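Local structure of glycine cleavage system transcriptional repressor, putative (Vibrio cholerae, 1U8S) at residues T93-V98 / A144-V149; M156-E161 / L175-N180. The protein is a putative transcriptional repressor of the glycine cleavage system, built from two ACT domains of the GcvR type. All blocks are in the same frame, centred on the assembly; numbering follows the deposited sequence.

Overall arrangement
Both contacts belong to the second ACT domain and lie on the same side of the chain's centre, with their own centres about 9 Å apart. Interaction 1 pairs two inner strands of the four-stranded sheet. Interaction 2 packs helix 155-168 on strand 172-179, outermost of the sheet within this chain and the neighbour of strand 92-100. Strand 92-100 therefore links the two: Glu95 N reaches Asn176 O at 2.8 Å in a probable hydrogen bond, and Thr93 N probably bonds Ile178 O. On the helix-covered face, Val94 CG1 packs against Phe177 CE1 at 3.3 Å. Val94 of interaction 1 also touches Leu158 of interaction 2, so the two contacts share one apolar layer.

Interaction 1: residues T93-V98 / A144-V149; sequences TVEVYV and AISARV
Strands 93-98 and 144-149 run antiparallel, with short-segment axes 4.5 Å apart at closest approach and N-to-C directions at 156°. Four backbone hydrogen bonds join them, two in each of the hydrogen-bonded pairs Val94-Ala147 and Val96-Ile145. Val94 N to Ala147 O is the shortest at 2.6 Å. Val96 N to Ile145 O is the straightest, with 173° at the hydrogen. The return bond from Ile145 N to Val96 O is longer, 3.1 Å, and its donor sits above the carbonyl plane. Between them, at the non-hydrogen-bonded pair Glu95-Ser146, Glu95 CA makes a CA-H...O contact with Ile145 O at 3.4 Å.

The two strands are the inner pair of the ACT-domain sheet, whose strand order is 2-3-1-4. Val94, Val96, Ile145 and Ala147 share the face covered by helices. There Val94 CG2, held in the crowded position between its own N and carbonyl carbon, meets Ala147 CB at 3.7 Å. Val94 CG1 meets Val149 CG1 at 4.0 Å, the two side chains crossing steeply. Phe162 of helix 155-168 packs on Val96.

Thr93, Glu95, Tyr97, Ala144, Ser146 and Arg148 occupy the other face. Thr93 and Arg148 lie side by side, OG1 beside the Arg148 CG methylene. Tyr97 has CG anti to its backbone N (chi1 -155°), and the CD1-CE1 side of its ring approaches Ala144 CB obliquely, with CD1 at 3.9 Å. Its OH is hydrogen-bonded to ND1 of His142, whose ring stands roughly perpendicular to that of Tyr97.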
ATOM      1  N   THR B  93       3.021  14.818  -3.297  1.00 40.59           N
ATOM      2  CA  THR B  93       1.950  13.968  -2.839  1.00 40.43           C
ATOM      3  C   THR B  93       0.837  14.957  -2.628  1.00 39.99           C
ATOM      4  O   THR B  93       0.986  15.899  -1.856  1.00 41.95           O
ATOM      5  CB  THR B  93       2.256  13.307  -1.467  1.00 40.37           C
ATOM      6  OG1 THR B  93       3.164  12.216  -1.642  1.00 38.85           O
ATOM      7  CG2 THR B  93       0.967  12.798  -0.825  1.00 39.78           C
ATOM      8  N   VAL B  94      -0.264  14.783  -3.336  1.00 39.92           N
ATOM      9  CA  VAL B  94      -1.377  15.679  -3.128  1.00 39.41           C
ATOM     10  C   VAL B  94      -2.348  14.903  -2.265  1.00 39.21           C
ATOM     11  O   VAL B  94      -2.620  13.729  -2.528  1.00 40.99           O
ATOM     12  CB  VAL B  94      -2.073  16.081  -4.459  1.00 40.14           C
ATOM     13  CG1 VAL B  94      -1.027  16.442  -5.493  1.00 42.37           C
ATOM     14  CG2 VAL B  94      -2.942  14.957  -4.970  1.00 38.97           C
ATOM     15  N   GLU B  95      -2.832  15.543  -1.213  1.00 38.27           N
ATOM     16  CA  GLU B  95      -3.807  14.925  -0.337  1.00 40.58           C
ATOM     17  C   GLU B  95      -5.106  15.680  -0.563  1.00 40.07           C
ATOM     18  O   GLU B  95      -5.136  16.904  -0.476  1.00 39.43           O
ATOM     19  CB  GLU B  95      -3.398  15.069   1.122  1.00 41.28           C
ATOM     20  CG  GLU B  95      -1.997  14.625   1.403  1.00 45.97           C
ATOM     21  CD  GLU B  95      -1.637  14.775   2.867  1.00 49.56           C
ATOM     22  OE1 GLU B  95      -2.093  15.755   3.502  1.00 49.64           O
ATOM     23  OE2 GLU B  95      -0.886  13.917   3.377  1.00 53.53           O
ATOM     24  N   VAL B  96      -6.174  14.955  -0.864  1.00 40.64           N
ATOM     25  CA  VAL B  96      -7.463  15.585  -1.098  1.00 40.20           C
ATOM     26  C   VAL B  96      -8.452  15.166  -0.026  1.00 40.23           C
ATOM     27  O   VAL B  96      -8.400  14.040   0.475  1.00 40.03           O
ATOM     28  CB  VAL B  96      -8.032  15.196  -2.478  1.00 40.23           C
ATOM     29  CG1 VAL B  96      -9.505  15.522  -2.542  1.00 42.08           C
ATOM     30  CG2 VAL B  96      -7.291  15.938  -3.564  1.00 42.14           C
ATOM     31  N   TYR B  97      -9.348  16.079   0.327  1.00 40.59           N
ATOM     32  CA  TYR B  97     -10.363  15.791   1.323  1.00 41.31           C
ATOM     33  C   TYR B  97     -11.682  16.395   0.872  1.00 40.75           C
ATOM     34  O   TYR B  97     -11.827  17.613   0.781  1.00 40.68           O
ATOM     35  CB  TYR B  97      -9.976  16.360   2.685  1.00 43.64           C
ATOM     36  CG  TYR B  97     -10.643  15.602   3.796  1.00 49.37           C
ATOM     37  CD1 TYR B  97     -10.240  14.304   4.104  1.00 52.20           C
ATOM     38  CD2 TYR B  97     -11.729  16.139   4.495  1.00 51.33           C
ATOM     39  CE1 TYR B  97     -10.898  13.544   5.082  1.00 54.82           C
ATOM     40  CE2 TYR B  97     -12.399  15.388   5.478  1.00 53.81           C
ATOM     41  CZ  TYR B  97     -11.972  14.090   5.763  1.00 54.95           C
ATOM     42  OH  TYR B  97     -12.601  13.333   6.722  1.00 58.82           O
ATOM     43  N   VAL B  98     -12.647  15.534   0.588  1.00 39.81           N
ATOM     44  CA  VAL B  98     -13.939  15.986   0.122  1.00 40.14           C
ATOM     45  C   VAL B  98     -15.014  15.623   1.119  1.00 40.56           C
ATOM     46  O   VAL B  98     -15.007  14.526   1.658  1.00 41.28           O
ATOM     47  CB  VAL B  98     -14.271  15.346  -1.251  1.00 40.38           C
ATOM     48  CG1 VAL B  98     -15.696  15.701  -1.678  1.00 37.08           C
ATOM     49  CG2 VAL B  98     -13.265  15.818  -2.294  1.00 38.26           C
ATOM     50  N   ALA B 144     -11.204  10.705   1.240  1.00 33.04           N
ATOM     51  CA  ALA B 144      -9.802  11.083   1.459  1.00 33.82           C
ATOM     52  C   ALA B 144      -8.935  10.331   0.456  1.00 32.92           C
ATOM     53  O   ALA B 144      -8.911   9.098   0.440  1.00 33.80           O
ATOM     54  CB  ALA B 144      -9.366  10.758   2.883  1.00 31.46           C
ATOM     55  N   ILE B 145      -8.228  11.080  -0.375  1.00 31.31           N
ATOM     56  CA  ILE B 145      -7.380  10.489  -1.401  1.00 32.76           C
ATOM     57  C   ILE B 145      -5.955  11.033  -1.341  1.00 33.31           C
ATOM     58  O   ILE B 145      -5.744  12.225  -1.097  1.00 34.72           O
ATOM     59  CB  ILE B 145      -7.949  10.792  -2.827  1.00 32.86           C
ATOM     60  CG1 ILE B 145      -9.277  10.052  -3.035  1.00 33.87           C
ATOM     61  CG2 ILE B 145      -6.912  10.434  -3.908  1.00 31.89           C
ATOM     62  CD1 ILE B 145     -10.088  10.556  -4.220  1.00 30.51           C
ATOM     63  N   SER B 146      -4.981  10.161  -1.575  1.00 33.11           N
ATOM     64  CA  SER B 146      -3.577  10.571  -1.611  1.00 35.16           C
ATOM     65  C   SER B 146      -3.071  10.206  -2.988  1.00 35.13           C
ATOM     66  O   SER B 146      -3.230   9.065  -3.425  1.00 34.61           O
ATOM     67  CB  SER B 146      -2.747   9.847  -0.544  1.00 34.84           C
ATOM     68  OG  SER B 146      -3.001  10.403   0.738  1.00 37.29           O
ATOM     69  N   ALA B 147      -2.470  11.167  -3.678  1.00 35.00           N
ATOM     70  CA  ALA B 147      -1.968  10.892  -5.015  1.00 36.69           C
ATOM     71  C   ALA B 147      -0.605  11.511  -5.223  1.00 39.28           C
ATOM     72  O   ALA B 147      -0.253  12.502  -4.594  1.00 40.45           O
ATOM     73  CB  ALA B 147      -2.941  11.403  -6.066  1.00 36.11           C
ATOM     74  N   ARG B 148       0.163  10.912  -6.118  1.00 42.45           N
ATOM     75  CA  ARG B 148       1.495  11.386  -6.398  1.00 43.21           C
ATOM     76  C   ARG B 148       1.595  11.957  -7.798  1.00 43.82           C
ATOM     77  O   ARG B 148       1.164  11.330  -8.764  1.00 44.10           O
ATOM     78  CB  ARG B 148       2.482  10.238  -6.219  1.00 43.12           C
ATOM     79  CG  ARG B 148       2.530   9.712  -4.794  1.00 43.68           C
ATOM     80  CD  ARG B 148       3.410   8.488  -4.694  1.00 47.37           C
ATOM     81  NE  ARG B 148       3.535   7.996  -3.326  1.00 51.90           N
ATOM     82  CZ  ARG B 148       4.159   6.871  -2.992  1.00 53.76           C
ATOM     83  NH1 ARG B 148       4.718   6.116  -3.936  1.00 53.71           N
ATOM     84  NH2 ARG B 148       4.219   6.499  -1.717  1.00 52.88           N
ATOM     85  N   VAL B 149       2.145  13.164  -7.893  1.00 45.29           N
ATOM     86  CA  VAL B 149       2.346  13.819  -9.178  1.00 47.83           C
ATOM     87  C   VAL B 149       3.834  14.085  -9.360  1.00 49.57           C
ATOM     88  O   VAL B 149       4.561  14.308  -8.385  1.00 50.64           O
ATOM     89  CB  VAL B 149       1.604  15.144  -9.243  1.00 48.04           C
ATOM     90  CG1 VAL B 149       0.135  14.907  -8.949  1.00 48.48           C
ATOM     91  CG2 VAL B 149       2.208  16.128  -8.264  1.00 47.34           C
TER

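Interaction 2: residues M156-E161 / L175-N180; sequences MQLQEE and LNFIKN
Leu158 and Gln159 of helix 156-161 meet Leu175 and Phe177 of strand 172-179 in the helix-on-sheet layer of an ACT domain. The helix and strand run nearly antiparallel, at 160°, with short-segment axes 9.7 Å apart at closest approach. Side chains bridge that gap.

Leu158 points toward the strand. Its CG is anti to the backbone N (chi1 176°), and CD2 arrives at the edge of the Phe177 ring, in its plane, 4.0 Å from CE1. Leu158 also touches Phe113 of helix 107-116, so it spans the two helices and the sheet. The Phe177 ring extends from the strand with CG anti to the carbonyl carbon. Leu175, two residues earlier in the strand, lays CD2 over one ring face, 3.3 Å above the plane and offset toward the rim.

The other methyl of Leu175, CD1, presses on the helix backbone and comes within 3.5 Å of Gln159 CA. Gln159 CB is also near this methyl, at 4.0 Å. From there the Gln159 chain, CG anti to the backbone N and extended beyond CG, crosses Leu175 and Phe177 obliquely. Its amide plane is turned 32° from the Phe177 ring. This is van der Waals packing rather than polar bonding. The amide oxygen OE1 ends 4.0 Å from Phe177 CE2 and 4.1 Å from Leu175 CB.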
ATOM      1  N   MET B 156      -0.683  24.616  -9.331  1.00 52.40           N
ATOM      2  CA  MET B 156      -1.709  25.645  -9.217  1.00 53.36           C
ATOM      3  C   MET B 156      -2.875  25.277 -10.134  1.00 51.55           C
ATOM      4  O   MET B 156      -4.040  25.535  -9.829  1.00 51.23           O
ATOM      5  CB  MET B 156      -1.137  27.008  -9.609  1.00 57.79           C
ATOM      6  CG  MET B 156      -2.098  28.176  -9.390  1.00 64.81           C
ATOM      7  SD  MET B 156      -2.529  28.496  -7.633  1.00 71.84           S
ATOM      8  CE  MET B 156      -4.127  27.655  -7.489  1.00 68.74           C
ATOM      9  N   GLN B 157      -2.550  24.654 -11.258  1.00 49.76           N
ATOM     10  CA  GLN B 157      -3.560  24.239 -12.217  1.00 49.30           C
ATOM     11  C   GLN B 157      -4.356  23.019 -11.730  1.00 47.33           C
ATOM     12  O   GLN B 157      -5.560  22.923 -11.971  1.00 46.45           O
ATOM     13  CB  GLN B 157      -2.900  23.921 -13.554  1.00 50.20           C
ATOM     14  CG  GLN B 157      -3.883  23.563 -14.632  1.00 52.07           C
ATOM     15  CD  GLN B 157      -3.203  23.223 -15.927  1.00 53.92           C
ATOM     16  OE1 GLN B 157      -2.470  24.043 -16.483  1.00 53.66           O
ATOM     17  NE2 GLN B 157      -3.437  22.005 -16.423  1.00 53.30           N
ATOM     18  N   LEU B 158      -3.683  22.084 -11.063  1.00 44.52           N
ATOM     19  CA  LEU B 158      -4.357  20.903 -10.545  1.00 42.82           C
ATOM     20  C   LEU B 158      -5.340  21.364  -9.478  1.00 43.20           C
ATOM     21  O   LEU B 158      -6.476  20.877  -9.403  1.00 43.03           O
ATOM     22  CB  LEU B 158      -3.342  19.933  -9.929  1.00 42.72           C
ATOM     23  CG  LEU B 158      -3.872  18.662  -9.244  1.00 41.27           C
ATOM     24  CD1 LEU B 158      -4.638  17.794 -10.228  1.00 39.59           C
ATOM     25  CD2 LEU B 158      -2.702  17.893  -8.669  1.00 38.78           C
ATOM     26  N   GLN B 159      -4.907  22.323  -8.667  1.00 41.37           N
ATOM     27  CA  GLN B 159      -5.746  22.835  -7.604  1.00 41.36           C
ATOM     28  C   GLN B 159      -6.967  23.573  -8.122  1.00 40.98           C
ATOM     29  O   GLN B 159      -8.040  23.512  -7.530  1.00 40.58           O
ATOM     30  CB  GLN B 159      -4.933  23.743  -6.705  1.00 43.18           C
ATOM     31  CG  GLN B 159      -5.731  24.410  -5.616  1.00 47.64           C
ATOM     32  CD  GLN B 159      -4.828  24.942  -4.542  1.00 51.70           C
ATOM     33  OE1 GLN B 159      -4.348  24.186  -3.699  1.00 54.67           O
ATOM     34  NE2 GLN B 159      -4.561  26.246  -4.575  1.00 54.66           N
ATOM     35  N   GLU B 160      -6.808  24.283  -9.226  1.00 40.04           N
ATOM     36  CA  GLU B 160      -7.930  25.008  -9.790  1.00 39.69           C
ATOM     37  C   GLU B 160      -8.943  24.026 -10.360  1.00 37.33           C
ATOM     38  O   GLU B 160     -10.134  24.138 -10.102  1.00 37.44           O
ATOM     39  CB  GLU B 160      -7.435  26.000 -10.853  1.00 43.91           C
ATOM     40  CG  GLU B 160      -6.984  27.333 -10.246  1.00 48.88           C
ATOM     41  CD  GLU B 160      -6.260  28.241 -11.226  1.00 52.86           C
ATOM     42  OE1 GLU B 160      -6.140  29.452 -10.932  1.00 53.52           O
ATOM     43  OE2 GLU B 160      -5.798  27.746 -12.281  1.00 55.59           O
ATOM     44  N   GLU B 161      -8.472  23.047 -11.118  1.00 35.58           N
ATOM     45  CA  GLU B 161      -9.372  22.056 -11.690  1.00 35.32           C
ATOM     46  C   GLU B 161     -10.106  21.286 -10.587  1.00 35.15           C
ATOM     47  O   GLU B 161     -11.278  20.942 -10.733  1.00 34.44           O
ATOM     48  CB  GLU B 161      -8.583  21.105 -12.588  1.00 36.42           C
ATOM     49  CG  GLU B 161      -7.703  21.855 -13.577  1.00 39.73           C
ATOM     50  CD  GLU B 161      -7.094  20.961 -14.628  1.00 41.50           C
ATOM     51  OE1 GLU B 161      -6.674  19.838 -14.274  1.00 43.22           O
ATOM     52  OE2 GLU B 161      -7.021  21.392 -15.801  1.00 40.10           O
ATOM     53  N   LEU B 175      -7.285  20.795  -0.853  1.00 47.37           N
ATOM     54  CA  LEU B 175      -6.177  20.129  -1.503  1.00 49.54           C
ATOM     55  C   LEU B 175      -4.908  20.474  -0.725  1.00 51.07           C
ATOM     56  O   LEU B 175      -4.786  21.557  -0.152  1.00 52.53           O
ATOM     57  CB  LEU B 175      -6.105  20.597  -2.951  1.00 49.65           C
ATOM     58  CG  LEU B 175      -5.303  19.775  -3.948  1.00 51.02           C
ATOM     59  CD1 LEU B 175      -5.748  20.119  -5.350  1.00 51.46           C
ATOM     60  CD2 LEU B 175      -3.823  20.051  -3.771  1.00 51.97           C
ATOM     61  N   ASN B 176      -3.973  19.538  -0.684  1.00 52.55           N
ATOM     62  CA  ASN B 176      -2.739  19.749   0.049  1.00 52.24           C
ATOM     63  C   ASN B 176      -1.604  19.181  -0.792  1.00 52.12           C
ATOM     64  O   ASN B 176      -1.772  18.149  -1.441  1.00 52.65           O
ATOM     65  CB  ASN B 176      -2.819  19.013   1.391  1.00 53.15           C
ATOM     66  CG  ASN B 176      -2.115  19.751   2.513  1.00 55.86           C
ATOM     67  OD1 ASN B 176      -1.250  19.189   3.194  1.00 56.89           O
ATOM     68  ND2 ASN B 176      -2.492  21.013   2.726  1.00 55.40           N
ATOM     69  N   PHE B 177      -0.462  19.865  -0.796  1.00 51.80           N
ATOM     70  CA  PHE B 177       0.714  19.411  -1.538  1.00 50.54           C
ATOM     71  C   PHE B 177       1.864  19.168  -0.573  1.00 50.73           C
ATOM     72  O   PHE B 177       2.099  19.959   0.338  1.00 49.52           O
ATOM     73  CB  PHE B 177       1.156  20.457  -2.552  1.00 49.83           C
ATOM     74  CG  PHE B 177       0.243  20.592  -3.728  1.00 50.23           C
ATOM     75  CD1 PHE B 177       0.117  19.561  -4.651  1.00 49.81           C
ATOM     76  CD2 PHE B 177      -0.477  21.758  -3.928  1.00 49.19           C
ATOM     77  CE1 PHE B 177      -0.711  19.690  -5.759  1.00 49.59           C
ATOM     78  CE2 PHE B 177      -1.309  21.896  -5.034  1.00 51.39           C
ATOM     79  CZ  PHE B 177      -1.424  20.858  -5.952  1.00 50.84           C
ATOM     80  N   ILE B 178       2.577  18.065  -0.769  1.00 52.24           N
ATOM     81  CA  ILE B 178       3.727  17.736   0.074  1.00 51.91           C
ATOM     82  C   ILE B 178       4.821  17.171  -0.821  1.00 52.01           C
ATOM     83  O   ILE B 178       4.606  16.174  -1.511  1.00 52.17           O
ATOM     84  CB  ILE B 178       3.408  16.648   1.107  1.00 51.51           C
ATOM     85  CG1 ILE B 178       2.149  17.001   1.893  1.00 53.33           C
ATOM     86  CG2 ILE B 178       4.580  16.486   2.048  1.00 50.58           C
ATOM     87  CD1 ILE B 178       1.619  15.822   2.710  1.00 53.39           C
ATOM     88  N   LYS B 179       5.989  17.801  -0.810  1.00 52.83           N
ATOM     89  CA  LYS B 179       7.111  17.325  -1.610  1.00 53.81           C
ATOM     90  C   LYS B 179       7.973  16.428  -0.730  1.00 54.27           C
ATOM     91  O   LYS B 179       7.903  16.514   0.497  1.00 53.05           O
ATOM     92  CB  LYS B 179       7.935  18.512  -2.116  1.00 54.78           C
ATOM     93  CG  LYS B 179       8.465  19.424  -1.022  1.00 56.81           C
ATOM     94  CD  LYS B 179       9.128  20.679  -1.589  1.00 59.41           C
ATOM     95  CE  LYS B 179      10.394  20.370  -2.379  1.00 60.19           C
ATOM     96  NZ  LYS B 179      10.153  19.544  -3.602  1.00 60.02           N
ATOM     97  N   ASN B 180       8.780  15.572  -1.349  1.00 55.43           N
ATOM     98  CA  ASN B 180       9.646  14.667  -0.594  1.00 58.42           C
ATOM     99  C   ASN B 180      11.127  14.819  -0.950  1.00 60.07           C
ATOM    100  O   ASN B 180      11.824  13.784  -1.093  1.00 60.73           O
ATOM    101  CB  ASN B 180       9.200  13.221  -0.825  1.00 58.14           C
ATOM    102  CG  ASN B 180       8.863  12.946  -2.277  1.00 57.10           C
ATOM    103  OD1 ASN B 180       9.599  12.260  -2.985  1.00 55.99           O
ATOM    104  ND2 ASN B 180       7.745  13.496  -2.729  1.00 58.22           N
TER